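Local coordinates for protein annexin (Schistosoma mansoni, PDB 4MDU) that binds acidic phospholipid membranes in a calcium-dependent manner, aggregates liposomes when calcium is present, and may lend structural integrity to the schistosome tegument, at residues Thr109-Met121 and Ala145-Lys157. Sequence-based numbering, arbitrary orientation.
Sequences TPYMLAKSLYYAM and AVADAYKQVLKDK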
loop_
_atom_site.group_PDB
_atom_site.type_symbol
_atom_site.label_atom_id
_atom_site.label_comp_id
_atom_site.label_asym_id
_atom_site.label_seq_id
_atom_site.Cartn_x
_atom_site.Cartn_y
_atom_site.Cartn_z
ATOM N N THR B 109 -23.372 -7.340 -12.285
ATOM C CA THR B 109 -21.941 -7.174 -12.005
ATOM C C THR B 109 -21.447 -5.726 -12.086
ATOM O O THR B 109 -20.807 -5.248 -11.158
ATOM C CB THR B 109 -21.085 -8.014 -12.944
ATOM O OG1 THR B 109 -21.488 -9.379 -12.847
ATOM C CG2 THR B 109 -19.630 -7.874 -12.593
ATOM N N PRO B 110 -21.722 -5.030 -13.209
ATOM C CA PRO B 110 -21.234 -3.651 -13.314
ATOM C C PRO B 110 -21.730 -2.724 -12.204
ATOM O O PRO B 110 -20.964 -1.874 -11.758
ATOM C CB PRO B 110 -21.743 -3.185 -14.697
ATOM C CG PRO B 110 -22.734 -4.228 -15.139
ATOM C CD PRO B 110 -22.324 -5.504 -14.470
ATOM N N TYR B 111 -22.973 -2.863 -11.759
ATOM C CA TYR B 111 -23.450 -2.009 -10.660
ATOM C C TYR B 111 -22.714 -2.369 -9.366
ATOM O O TYR B 111 -22.274 -1.511 -8.570
ATOM C CB TYR B 111 -24.952 -2.191 -10.466
ATOM C CG TYR B 111 -25.565 -1.186 -9.518
ATOM C CD1 TYR B 111 -25.714 -1.467 -8.165
ATOM C CD2 TYR B 111 -25.996 0.049 -9.978
ATOM C CE1 TYR B 111 -26.278 -0.544 -7.300
ATOM C CE2 TYR B 111 -26.554 0.978 -9.119
ATOM C CZ TYR B 111 -26.693 0.676 -7.782
ATOM O OH TYR B 111 -27.258 1.609 -6.944
ATOM N N MET B 112 -22.569 -3.662 -9.154
ATOM C CA MET B 112 -21.847 -4.122 -7.975
ATOM C C MET B 112 -20.435 -3.535 -7.947
ATOM O O MET B 112 -19.981 -3.032 -6.922
ATOM C CB MET B 112 -21.821 -5.649 -7.923
ATOM C CG MET B 112 -21.261 -6.185 -6.622
ATOM S SD MET B 112 -19.572 -6.657 -6.919
ATOM C CE MET B 112 -19.916 -8.302 -7.462
ATOM N N LEU B 113 -19.746 -3.559 -9.080
ATOM C CA LEU B 113 -18.396 -3.019 -9.096
ATOM C C LEU B 113 -18.444 -1.512 -8.885
ATOM O O LEU B 113 -17.612 -0.942 -8.164
ATOM C CB LEU B 113 -17.647 -3.405 -10.373
ATOM C CG LEU B 113 -17.393 -4.907 -10.483
ATOM C CD1 LEU B 113 -16.716 -5.214 -11.811
ATOM C CD2 LEU B 113 -16.560 -5.409 -9.303
ATOM N N ALA B 114 -19.424 -0.853 -9.488
ATOM C CA ALA B 114 -19.485 0.608 -9.364
ATOM C C ALA B 114 -19.728 1.028 -7.903
ATOM O O ALA B 114 -19.118 1.963 -7.409
ATOM C CB ALA B 114 -20.536 1.222 -10.322
ATOM N N LYS B 115 -20.603 0.322 -7.205
ATOM C CA LYS B 115 -20.831 0.641 -5.802
ATOM C C LYS B 115 -19.540 0.535 -4.972
ATOM O O LYS B 115 -19.219 1.431 -4.194
ATOM C CB LYS B 115 -21.935 -0.236 -5.219
ATOM C CG LYS B 115 -23.137 0.552 -4.691
ATOM C CD LYS B 115 -24.151 -0.369 -4.014
ATOM C CE LYS B 115 -25.349 0.394 -3.478
ATOM N NZ LYS B 115 -26.314 -0.500 -2.770
ATOM N N SER B 116 -18.790 -0.543 -5.147
ATOM C CA SER B 116 -17.497 -0.659 -4.467
ATOM C C SER B 116 -16.531 0.460 -4.860
ATOM O O SER B 116 -15.754 0.921 -4.027
ATOM C CB SER B 116 -16.835 -2.019 -4.731
ATOM O OG SER B 116 -17.601 -3.076 -4.184
ATOM N N LEU B 117 -16.548 0.882 -6.123
ATOM C CA LEU B 117 -15.664 1.974 -6.548
ATOM C C LEU B 117 -16.091 3.236 -5.830
ATOM O O LEU B 117 -15.272 3.983 -5.296
ATOM C CB LEU B 117 -15.706 2.184 -8.076
ATOM C CG LEU B 117 -15.031 1.086 -8.904
ATOM C CD1 LEU B 117 -15.352 1.263 -10.393
ATOM C CD2 LEU B 117 -13.518 1.078 -8.654
ATOM N N TYR B 118 -17.396 3.471 -5.822
ATOM C CA TYR B 118 -17.967 4.608 -5.117
ATOM C C TYR B 118 -17.485 4.661 -3.666
ATOM O O TYR B 118 -17.005 5.689 -3.196
ATOM C CB TYR B 118 -19.486 4.513 -5.155
ATOM C CG TYR B 118 -20.168 5.585 -4.337
ATOM C CD1 TYR B 118 -20.628 5.323 -3.064
ATOM C CD2 TYR B 118 -20.330 6.861 -4.841
ATOM C CE1 TYR B 118 -21.243 6.299 -2.321
ATOM C CE2 TYR B 118 -20.944 7.841 -4.108
ATOM C CZ TYR B 118 -21.400 7.558 -2.850
ATOM O OH TYR B 118 -22.009 8.546 -2.117
ATOM N N TYR B 119 -17.596 3.546 -2.948
ATOM C CA TYR B 119 -17.158 3.537 -1.553
ATOM C C TYR B 119 -15.639 3.700 -1.407
ATOM O O TYR B 119 -15.154 4.325 -0.465
ATOM C CB TYR B 119 -17.693 2.297 -0.813
ATOM C CG TYR B 119 -19.189 2.389 -0.558
ATOM C CD1 TYR B 119 -19.703 3.405 0.244
ATOM C CD2 TYR B 119 -20.089 1.482 -1.126
ATOM C CE1 TYR B 119 -21.061 3.520 0.487
ATOM C CE2 TYR B 119 -21.473 1.593 -0.889
ATOM C CZ TYR B 119 -21.941 2.625 -0.076
ATOM O OH TYR B 119 -23.285 2.786 0.195
ATOM N N ALA B 120 -14.890 3.165 -2.359
ATOM C CA ALA B 120 -13.436 3.269 -2.303
ATOM C C ALA B 120 -12.976 4.723 -2.412
ATOM O O ALA B 120 -11.867 5.076 -1.983
ATOM C CB ALA B 120 -12.799 2.423 -3.399
ATOM N N MET B 121 -13.826 5.571 -2.982
ATOM C CA MET B 121 -13.455 6.971 -3.176
ATOM C C MET B 121 -14.204 7.943 -2.259
ATOM O O MET B 121 -13.635 8.924 -1.799
ATOM C CB MET B 121 -13.605 7.360 -4.649
ATOM C CG MET B 121 -12.665 6.581 -5.575
ATOM S SD MET B 121 -12.840 7.025 -7.308
ATOM C CE MET B 121 -14.501 6.459 -7.665
ATOM N N ALA B 145 -19.415 -0.055 -19.163
ATOM C CA ALA B 145 -20.602 -0.490 -18.421
ATOM C C ALA B 145 -20.499 -0.120 -16.941
ATOM O O ALA B 145 -21.496 0.246 -16.317
ATOM C CB ALA B 145 -20.837 -1.981 -18.581
ATOM N N VAL B 146 -19.298 -0.213 -16.374
ATOM C CA VAL B 146 -19.135 0.156 -14.975
ATOM C C VAL B 146 -19.236 1.674 -14.808
ATOM O O VAL B 146 -19.855 2.172 -13.860
ATOM C CB VAL B 146 -17.797 -0.334 -14.385
ATOM C CG1 VAL B 146 -17.623 0.223 -12.986
ATOM C CG2 VAL B 146 -17.740 -1.855 -14.364
ATOM N N ALA B 147 -18.625 2.410 -15.732
ATOM C CA ALA B 147 -18.738 3.860 -15.718
ATOM C C ALA B 147 -20.214 4.263 -15.766
ATOM O O ALA B 147 -20.650 5.145 -15.034
ATOM C CB ALA B 147 -17.954 4.481 -16.879
ATOM N N ASP B 148 -20.994 3.605 -16.615
ATOM C CA ASP B 148 -22.399 3.960 -16.712
ATOM C C ASP B 148 -23.087 3.668 -15.406
ATOM O O ASP B 148 -23.840 4.489 -14.891
ATOM C CB ASP B 148 -23.087 3.205 -17.840
ATOM C CG ASP B 148 -22.723 3.758 -19.208
ATOM O OD1 ASP B 148 -22.175 4.890 -19.265
ATOM O OD2 ASP B 148 -22.983 3.060 -20.215
ATOM N N ALA B 149 -22.822 2.484 -14.874
ATOM C CA ALA B 149 -23.488 2.046 -13.667
ATOM C C ALA B 149 -23.142 3.008 -12.531
ATOM O O ALA B 149 -23.977 3.307 -11.680
ATOM C CB ALA B 149 -23.071 0.630 -13.334
ATOM N N TYR B 150 -21.906 3.503 -12.536
ATOM C CA TYR B 150 -21.468 4.458 -11.526
ATOM C C TYR B 150 -22.377 5.674 -11.503
ATOM O O TYR B 150 -22.835 6.089 -10.437
ATOM C CB TYR B 150 -20.033 4.903 -11.780
ATOM C CG TYR B 150 -19.376 5.585 -10.599
ATOM C CD1 TYR B 150 -19.459 6.968 -10.427
ATOM C CD2 TYR B 150 -18.656 4.845 -9.655
ATOM C CE1 TYR B 150 -18.848 7.598 -9.351
ATOM C CE2 TYR B 150 -18.047 5.464 -8.566
ATOM C CZ TYR B 150 -18.146 6.834 -8.421
ATOM O OH TYR B 150 -17.523 7.437 -7.356
ATOM N N LYS B 151 -22.625 6.250 -12.682
ATOM C CA LYS B 151 -23.532 7.394 -12.787
ATOM C C LYS B 151 -24.892 7.059 -12.166
ATOM O O LYS B 151 -25.531 7.914 -11.558
ATOM C CB LYS B 151 -23.661 7.893 -14.241
ATOM C CG LYS B 151 -22.375 8.545 -14.769
ATOM C CD LYS B 151 -22.521 9.088 -16.188
ATOM C CE LYS B 151 -23.455 10.290 -16.229
ATOM N NZ LYS B 151 -22.982 11.408 -15.359
ATOM N N GLN B 152 -25.308 5.806 -12.296
ATOM C CA GLN B 152 -26.552 5.349 -11.694
ATOM C C GLN B 152 -26.440 5.165 -10.174
ATOM O O GLN B 152 -27.441 5.242 -9.456
ATOM C CB GLN B 152 -27.027 4.053 -12.356
ATOM C CG GLN B 152 -28.405 3.594 -11.881
ATOM C CD GLN B 152 -29.462 4.677 -12.040
ATOM O OE1 GLN B 152 -29.349 5.558 -12.895
ATOM N NE2 GLN B 152 -30.484 4.626 -11.202
ATOM N N VAL B 153 -25.232 4.908 -9.681
ATOM C CA VAL B 153 -25.031 4.818 -8.241
ATOM C C VAL B 153 -25.122 6.224 -7.648
ATOM O O VAL B 153 -25.687 6.418 -6.572
ATOM C CB VAL B 153 -23.671 4.192 -7.880
ATOM C CG1 VAL B 153 -23.315 4.492 -6.427
ATOM C CG2 VAL B 153 -23.677 2.681 -8.142
ATOM N N LEU B 154 -24.572 7.205 -8.362
ATOM C CA LEU B 154 -24.614 8.586 -7.896
ATOM C C LEU B 154 -26.050 9.093 -7.785
ATOM O O LEU B 154 -26.371 9.875 -6.892
ATOM C CB LEU B 154 -23.791 9.499 -8.800
ATOM C CG LEU B 154 -22.281 9.252 -8.775
ATOM C CD1 LEU B 154 -21.583 10.120 -9.801
ATOM C CD2 LEU B 154 -21.711 9.494 -7.397
ATOM N N LYS B 155 -26.920 8.650 -8.682
ATOM C CA LYS B 155 -28.310 9.077 -8.602
ATOM C C LYS B 155 -28.922 8.409 -7.393
ATOM O O LYS B 155 -29.576 9.051 -6.575
ATOM C CB LYS B 155 -29.090 8.688 -9.861
ATOM C CG LYS B 155 -28.487 9.201 -11.161
ATOM N N ASP B 156 -28.692 7.108 -7.279
ATOM C CA ASP B 156 -29.222 6.320 -6.173
ATOM C C ASP B 156 -28.779 6.820 -4.793
ATOM O O ASP B 156 -29.478 6.614 -3.799
ATOM C CB ASP B 156 -28.824 4.852 -6.344
ATOM C CG ASP B 156 -29.571 4.175 -7.475
ATOM O OD1 ASP B 156 -30.293 4.880 -8.208
ATOM O OD2 ASP B 156 -29.430 2.942 -7.635
ATOM N N LYS B 157 -27.618 7.464 -4.731
ATOM C CA LYS B 157 -27.057 7.892 -3.452
ATOM C C LYS B 157 -27.247 9.380 -3.192
ATOM O O LYS B 157 -26.573 9.949 -2.334
ATOM C CB LYS B 157 -25.569 7.537 -3.374
ATOM C CG LYS B 157 -25.293 6.054 -3.235
ATOM C CD LYS B 157 -25.601 5.580 -1.821
ATOM C CE LYS B 157 -25.439 4.078 -1.682
ATOM N NZ LYS B 157 -26.408 3.312 -2.520
#
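Tyr150 and Ala114 meet where two helices of the second annexin repeat cross at -64°, their axes 7.9 Å apart at closest approach, a worked example of knobs-into-holes packing within an all-helical repeat. The small residue admits the close approach: Ala114 CB lies 3.5 Å from Tyr150 N and sits among Val146, Ala149, Tyr150 and Val153. Tyr150 answers as a long knob among Ala114, Leu117, Tyr118 and Met121. With CG anti to the backbone N (chi1 -164°), its side chain runs along helix 109-122. CB rests against Ala114 CB; CD2 passes 3.7 Å from Ala114 O; CE2 turns the ring edge to the backbone, 3.5 Å from Tyr118 N; CZ meets the methyl CE of Met121. The hydroxyl at the tip also touches that methyl, and its hydrogen bond goes to Asp169, on helix 166-169. Met121 is also a ligand of a calcium site, empty in this calcium-free crystal, probably through its backbone carbonyl as in other annexins; the methyl serves the packing.

Val153 divides its methyls between two tyrosines: CG1 lies over a face of Tyr118, while CG2 makes a CH-pi contact with Tyr111, 3.9 Å from the ring centroid. At the outer end Lys115 and Lys157 bring like charges together, NZ to NZ 3.8 Å. Nearby, the Tyr111 hydroxyl donates a 2.6 Å hydrogen bond from OH to Asp156 OD2, reaching it on the anti side, 23° out of the carboxylate plane.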